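Local atomic coordinates of beta-glucoside phosphorylase BglX (Unidentified, PDB entry 5VQE), a protein that probably cleaves beta-glucosides by phosphorolysis as a member of glycoside hydrolase family 3, and binds 2-deoxy-2-fluoroglucose in a pocket. Residues A[41-45]-A[71-75]; A[49-54]-A[78-83]. All blocks are in the same frame, centred on the assembly; numbering follows the deposited sequence.

Contact 1. Residues A[41-45]-A[71-75]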
loop_
_atom_site.group_PDB
_atom_site.type_symbol
_atom_site.label_atom_id
_atom_site.label_comp_id
_atom_site.label_asym_id
_atom_site.label_seq_id
_atom_site.Cartn_x
_atom_site.Cartn_y
_atom_site.Cartn_z
ATOM N N ILE A 41 10.892 -12.279 -4.601
ATOM C CA ILE A 41 9.438 -12.378 -4.607
ATOM C C ILE A 41 9.030 -13.839 -4.744
ATOM O O ILE A 41 9.721 -14.646 -5.370
ATOM C CB ILE A 41 8.842 -11.510 -5.737
ATOM C CG1 ILE A 41 7.359 -11.245 -5.478
ATOM C CG2 ILE A 41 9.047 -12.159 -7.103
ATOM C CD1 ILE A 41 6.771 -10.181 -6.395
ATOM N N ILE A 42 7.890 -14.188 -4.153
ATOM C CA ILE A 42 7.380 -15.551 -4.193
ATOM C C ILE A 42 5.902 -15.523 -4.557
ATOM O O ILE A 42 5.127 -14.747 -3.987
ATOM C CB ILE A 42 7.616 -16.274 -2.853
ATOM C CG1 ILE A 42 9.090 -16.670 -2.775
ATOM C CG2 ILE A 42 6.713 -17.498 -2.713
ATOM C CD1 ILE A 42 9.509 -17.267 -1.495
ATOM N N TRP A 43 5.524 -16.371 -5.509
ATOM C CA TRP A 43 4.142 -16.554 -5.931
ATOM C C TRP A 43 3.804 -18.035 -5.838
ATOM O O TRP A 43 4.690 -18.894 -5.825
ATOM C CB TRP A 43 3.880 -16.067 -7.376
ATOM C CG TRP A 43 5.066 -15.478 -8.113
ATOM C CD1 TRP A 43 6.308 -16.030 -8.259
ATOM C CD2 TRP A 43 5.098 -14.235 -8.833
ATOM N NE1 TRP A 43 7.112 -15.204 -9.003
ATOM C CE2 TRP A 43 6.393 -14.097 -9.372
ATOM C CE3 TRP A 43 4.160 -13.224 -9.068
ATOM C CZ2 TRP A 43 6.774 -12.989 -10.128
ATOM C CZ3 TRP A 43 4.543 -12.125 -9.821
ATOM C CH2 TRP A 43 5.836 -12.017 -10.341
ATOM N N ASP A 44 2.510 -18.329 -5.777
ATOM C CA ASP A 44 2.017 -19.708 -5.728
ATOM C C ASP A 44 1.236 -19.978 -7.015
ATOM O O ASP A 44 0.038 -19.711 -7.106
ATOM C CB ASP A 44 1.154 -19.948 -4.493
ATOM C CG ASP A 44 0.775 -21.421 -4.323
ATOM O OD1 ASP A 44 -0.044 -21.735 -3.432
ATOM O OD2 ASP A 44 1.314 -22.267 -5.067
ATOM N N LYS A 45 1.932 -20.510 -8.017
ATOM C CA LYS A 45 1.309 -20.951 -9.255
ATOM C C LYS A 45 1.948 -22.282 -9.626
ATOM O O LYS A 45 3.165 -22.448 -9.456
ATOM C CB LYS A 45 1.497 -19.941 -10.395
ATOM N N ARG A 71 -1.069 -21.872 2.360
ATOM C CA ARG A 71 0.130 -22.052 1.548
ATOM C C ARG A 71 1.268 -21.164 2.038
ATOM O O ARG A 71 2.432 -21.591 2.054
ATOM C CB ARG A 71 -0.182 -21.764 0.078
ATOM C CG ARG A 71 -1.128 -22.770 -0.557
ATOM C CD ARG A 71 -0.435 -24.095 -0.829
ATOM N NE ARG A 71 0.385 -24.039 -2.035
ATOM C CZ ARG A 71 1.095 -25.060 -2.504
ATOM N NH1 ARG A 71 1.095 -26.222 -1.863
ATOM N NH2 ARG A 71 1.808 -24.919 -3.610
ATOM N N MET A 72 0.963 -19.924 2.433
ATOM C CA MET A 72 1.990 -19.089 3.043
ATOM C C MET A 72 2.605 -19.777 4.250
ATOM O O MET A 72 3.827 -19.755 4.424
ATOM C CB MET A 72 1.407 -17.746 3.461
ATOM C CG MET A 72 1.010 -16.869 2.314
ATOM S SD MET A 72 0.603 -15.206 2.837
ATOM C CE MET A 72 0.270 -14.485 1.238
ATOM N N ARG A 73 1.771 -20.378 5.108
ATOM C CA ARG A 73 2.295 -21.033 6.305
ATOM C C ARG A 73 3.194 -22.203 5.932
ATOM O O ARG A 73 4.246 -22.415 6.550
ATOM C CB ARG A 73 1.146 -21.510 7.203
ATOM C CG ARG A 73 1.616 -22.150 8.516
ATOM C CD ARG A 73 0.458 -22.663 9.374
ATOM N NE ARG A 73 0.874 -22.836 10.769
ATOM C CZ ARG A 73 1.366 -23.959 11.287
ATOM N NH1 ARG A 73 1.505 -25.048 10.539
ATOM N NH2 ARG A 73 1.718 -23.998 12.567
ATOM N N GLU A 74 2.791 -22.977 4.928
ATOM C CA GLU A 74 3.622 -24.076 4.462
ATOM C C GLU A 74 4.908 -23.552 3.832
ATOM O O GLU A 74 5.994 -24.094 4.077
ATOM C CB GLU A 74 2.828 -24.928 3.466
ATOM C CG GLU A 74 3.546 -26.162 2.970
ATOM C CD GLU A 74 2.885 -26.743 1.736
ATOM O OE1 GLU A 74 3.563 -26.859 0.694
ATOM O OE2 GLU A 74 1.680 -27.066 1.811
ATOM N N PHE A 75 4.809 -22.485 3.038
ATOM C CA PHE A 75 6.003 -21.906 2.431
ATOM C C PHE A 75 6.989 -21.424 3.491
ATOM O O PHE A 75 8.202 -21.617 3.349
ATOM C CB PHE A 75 5.617 -20.759 1.501
ATOM C CG PHE A 75 5.117 -21.196 0.145
ATOM C CD1 PHE A 75 4.851 -22.526 -0.135
ATOM C CD2 PHE A 75 4.918 -20.261 -0.855
ATOM C CE1 PHE A 75 4.393 -22.906 -1.385
ATOM C CE2 PHE A 75 4.462 -20.639 -2.105
ATOM C CZ PHE A 75 4.199 -21.957 -2.368
#
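The chain leaves strand 38-42 at I42 and runs on as an extended loop past helix 69-82, with no main-chain bonding between the two segments: the CA atoms of I42 and F75 stand 9.3 Å apart, those of D44 and R71 7.9 Å. R71 and F75, one turn apart (F75 N to R71 O, 2.7 Å), face the loop. At the strand end, I42 CG2 meets F75 CD2 at 3.8 Å, and the ring edge of F75 comes up to the carbonyl of W43 (CE2 to W43 O, 4.1 Å). In the TIM-barrel fold of the family 3 N-terminal domain, this is a strand end packed against the helix of the next beta-alpha unit, with Y64 of neighbouring strand 61-64 also touching I42 and F75. Farther along the loop, D44 and R71 form a two-pronged salt bridge, R71 NE to D44 OD1 at 2.7 Å and R71 NH2 to D44 OD2 at 3.1 Å, both nearly straight. E74 extends the network through a long ion pair, E74 OE1 to R71 NH1 at 3.6 Å.

Contact 2. Residues A[49-54]-A[78-83]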
loop_
_atom_site.group_PDB
_atom_site.type_symbol
_atom_site.label_atom_id
_atom_site.label_comp_id
_atom_site.label_asym_id
_atom_site.label_seq_id
_atom_site.Cartn_x
_atom_site.Cartn_y
_atom_site.Cartn_z
ATOM N N ASP A 49 8.206 -23.128 -8.001
ATOM C CA ASP A 49 8.674 -23.736 -6.764
ATOM C C ASP A 49 9.247 -22.644 -5.869
ATOM O O ASP A 49 10.125 -21.897 -6.327
ATOM C CB ASP A 49 9.729 -24.800 -7.077
ATOM C CG ASP A 49 10.245 -25.515 -5.840
ATOM O OD1 ASP A 49 9.762 -25.228 -4.724
ATOM O OD2 ASP A 49 11.141 -26.374 -5.987
ATOM N N PRO A 50 8.794 -22.489 -4.616
ATOM C CA PRO A 50 9.350 -21.405 -3.782
ATOM C C PRO A 50 10.848 -21.513 -3.572
ATOM O O PRO A 50 11.536 -20.487 -3.520
ATOM C CB PRO A 50 8.579 -21.539 -2.458
ATOM C CG PRO A 50 8.010 -22.925 -2.471
ATOM C CD PRO A 50 7.739 -23.236 -3.909
ATOM N N LEU A 51 11.380 -22.728 -3.453
ATOM C CA LEU A 51 12.815 -22.907 -3.266
ATOM C C LEU A 51 13.626 -22.482 -4.482
ATOM O O LEU A 51 14.860 -22.527 -4.418
ATOM C CB LEU A 51 13.125 -24.368 -2.922
ATOM C CG LEU A 51 13.033 -24.832 -1.461
ATOM C CD1 LEU A 51 12.158 -23.941 -0.594
ATOM C CD2 LEU A 51 12.538 -26.276 -1.407
ATOM N N ASP A 52 12.980 -22.082 -5.581
ATOM C CA ASP A 52 13.710 -21.485 -6.692
ATOM C C ASP A 52 14.378 -20.177 -6.303
ATOM O O ASP A 52 15.296 -19.734 -7.001
ATOM C CB ASP A 52 12.782 -21.243 -7.882
ATOM C CG ASP A 52 12.535 -22.495 -8.696
ATOM O OD1 ASP A 52 12.926 -23.591 -8.240
ATOM O OD2 ASP A 52 11.958 -22.379 -9.797
ATOM N N VAL A 53 13.944 -19.537 -5.214
ATOM C CA VAL A 53 14.610 -18.318 -4.771
ATOM C C VAL A 53 16.025 -18.579 -4.284
ATOM O O VAL A 53 16.771 -17.626 -4.043
ATOM C CB VAL A 53 13.824 -17.601 -3.651
ATOM C CG1 VAL A 53 12.385 -17.345 -4.084
ATOM C CG2 VAL A 53 13.871 -18.380 -2.341
ATOM N N MET A 54 16.417 -19.846 -4.142
ATOM C CA MET A 54 17.724 -20.206 -3.613
ATOM C C MET A 54 18.613 -20.899 -4.640
ATOM O O MET A 54 19.640 -21.463 -4.259
ATOM C CB MET A 54 17.563 -21.118 -2.392
ATOM C CG MET A 54 16.858 -20.481 -1.212
ATOM S SD MET A 54 16.395 -21.732 -0.000
ATOM C CE MET A 54 15.370 -20.764 1.106
ATOM N N ARG A 78 8.911 -24.440 4.871
ATOM C CA ARG A 78 9.849 -24.969 3.893
ATOM C C ARG A 78 11.022 -24.020 3.689
ATOM O O ARG A 78 12.186 -24.437 3.695
ATOM C CB ARG A 78 9.121 -25.215 2.583
ATOM C CG ARG A 78 8.033 -26.273 2.690
ATOM C CD ARG A 78 7.223 -26.307 1.424
ATOM N NE ARG A 78 8.066 -26.492 0.252
ATOM C CZ ARG A 78 7.614 -26.512 -0.996
ATOM N NH1 ARG A 78 6.317 -26.353 -1.242
ATOM N NH2 ARG A 78 8.463 -26.690 -1.998
ATOM N N LEU A 79 10.732 -22.731 3.516
ATOM C CA LEU A 79 11.794 -21.768 3.249
ATOM C C LEU A 79 12.745 -21.655 4.427
ATOM O O LEU A 79 13.968 -21.729 4.261
ATOM C CB LEU A 79 11.188 -20.407 2.918
ATOM C CG LEU A 79 10.559 -20.308 1.538
ATOM C CD1 LEU A 79 9.722 -19.042 1.454
ATOM C CD2 LEU A 79 11.626 -20.331 0.458
ATOM N N GLN A 80 12.205 -21.470 5.632
ATOM C CA GLN A 80 13.067 -21.222 6.778
ATOM C C GLN A 80 13.936 -22.429 7.099
ATOM O O GLN A 80 15.127 -22.280 7.390
ATOM C CB GLN A 80 12.229 -20.831 7.992
ATOM C CG GLN A 80 11.518 -19.480 7.864
ATOM C CD GLN A 80 12.460 -18.289 7.984
ATOM O OE1 GLN A 80 13.646 -18.380 7.679
ATOM N NE2 GLN A 80 11.923 -17.159 8.423
ATOM N N LYS A 81 13.364 -23.635 7.072
ATOM C CA LYS A 81 14.163 -24.813 7.389
ATOM C C LYS A 81 15.226 -25.086 6.329
ATOM O O LYS A 81 16.247 -25.707 6.640
ATOM C CB LYS A 81 13.251 -26.028 7.572
ATOM C CG LYS A 81 12.532 -26.052 8.915
ATOM N N ALA A 82 15.023 -24.617 5.101
ATOM C CA ALA A 82 16.022 -24.736 4.049
ATOM C C ALA A 82 17.072 -23.632 4.080
ATOM O O ALA A 82 18.055 -23.727 3.337
ATOM C CB ALA A 82 15.333 -24.733 2.687
ATOM N N SER A 83 16.900 -22.605 4.913
ATOM C CA SER A 83 17.802 -21.458 4.957
ATOM C C SER A 83 18.774 -21.585 6.122
ATOM O O SER A 83 18.353 -21.813 7.260
ATOM C CB SER A 83 17.015 -20.155 5.104
ATOM O OG SER A 83 16.212 -19.912 3.970
#
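L79 is the hub of this contact. Its CD2 methyl lies 3.8 Å from L51 CD1, 3.8 Å from M54 CE, 4.1 Å from V53 CG2 and 4.4 Å from P50 CB, so one leucine of the helix is gripped by three residues of the 3-10 turn, P50, L51 and V53, and by M54 just after it. The turn makes this possible: V53 N bonds to P50 O at 3.1 Å and M54 N to L51 O at 3.1 Å, curling the chain tightly enough to bring these side chains round a single partner. M54 reaches further along the helix, its SD 4.2 Å from A82 CB and its CE 3.1 Å from S83 OG, a tight approach beside the S83 hydroxyl, which donates back to L79 O of the last helical turn at 2.9 Å. In the TIM-barrel domain the contact joins the long connection after strand 38-42 to the C-terminal end of helix 69-82; V62 and Y64 of strand 61-64 also touch L79, and I42 touches both L79 and V53. Toward solvent, R78 lays one face of its guanidinium over P50, with NH2 3.8 Å from P50 CG, while L51 CD2 sits at the guanidinium edge, 4.1 Å from NH2. The same R78 NH2 pairs with D49 OD1 in a 3.4 Å salt bridge, and D49 OD1 also accepts from L51 N at 3.2 Å, an Asx turn leading into the 3-10 segment.

Helix 69-82 serves both contacts: contact 1 uses its first turns and contact 2 its last, with their centres about 10 Å apart. Along the chain the segments alternate, 41-45, 49-54, 71-75, 78-83, so strand 38-42 and the loop after it meet successive parts of the helix in the same order, with strand 61-64 between loop and helix in sequence. The two apolar patches merge: I42 CD1 touches L79 CD1 at 3.4 Å, I42 CG1 touches V53 CG1 at 3.6 Å, and F75 CE1 touches P50 CG at 3.8 Å. I42, on the sheet, thus joins the two contacts. The bound sugar is about 10 Å from the side chain of W43 and about 14 Å from that of V53.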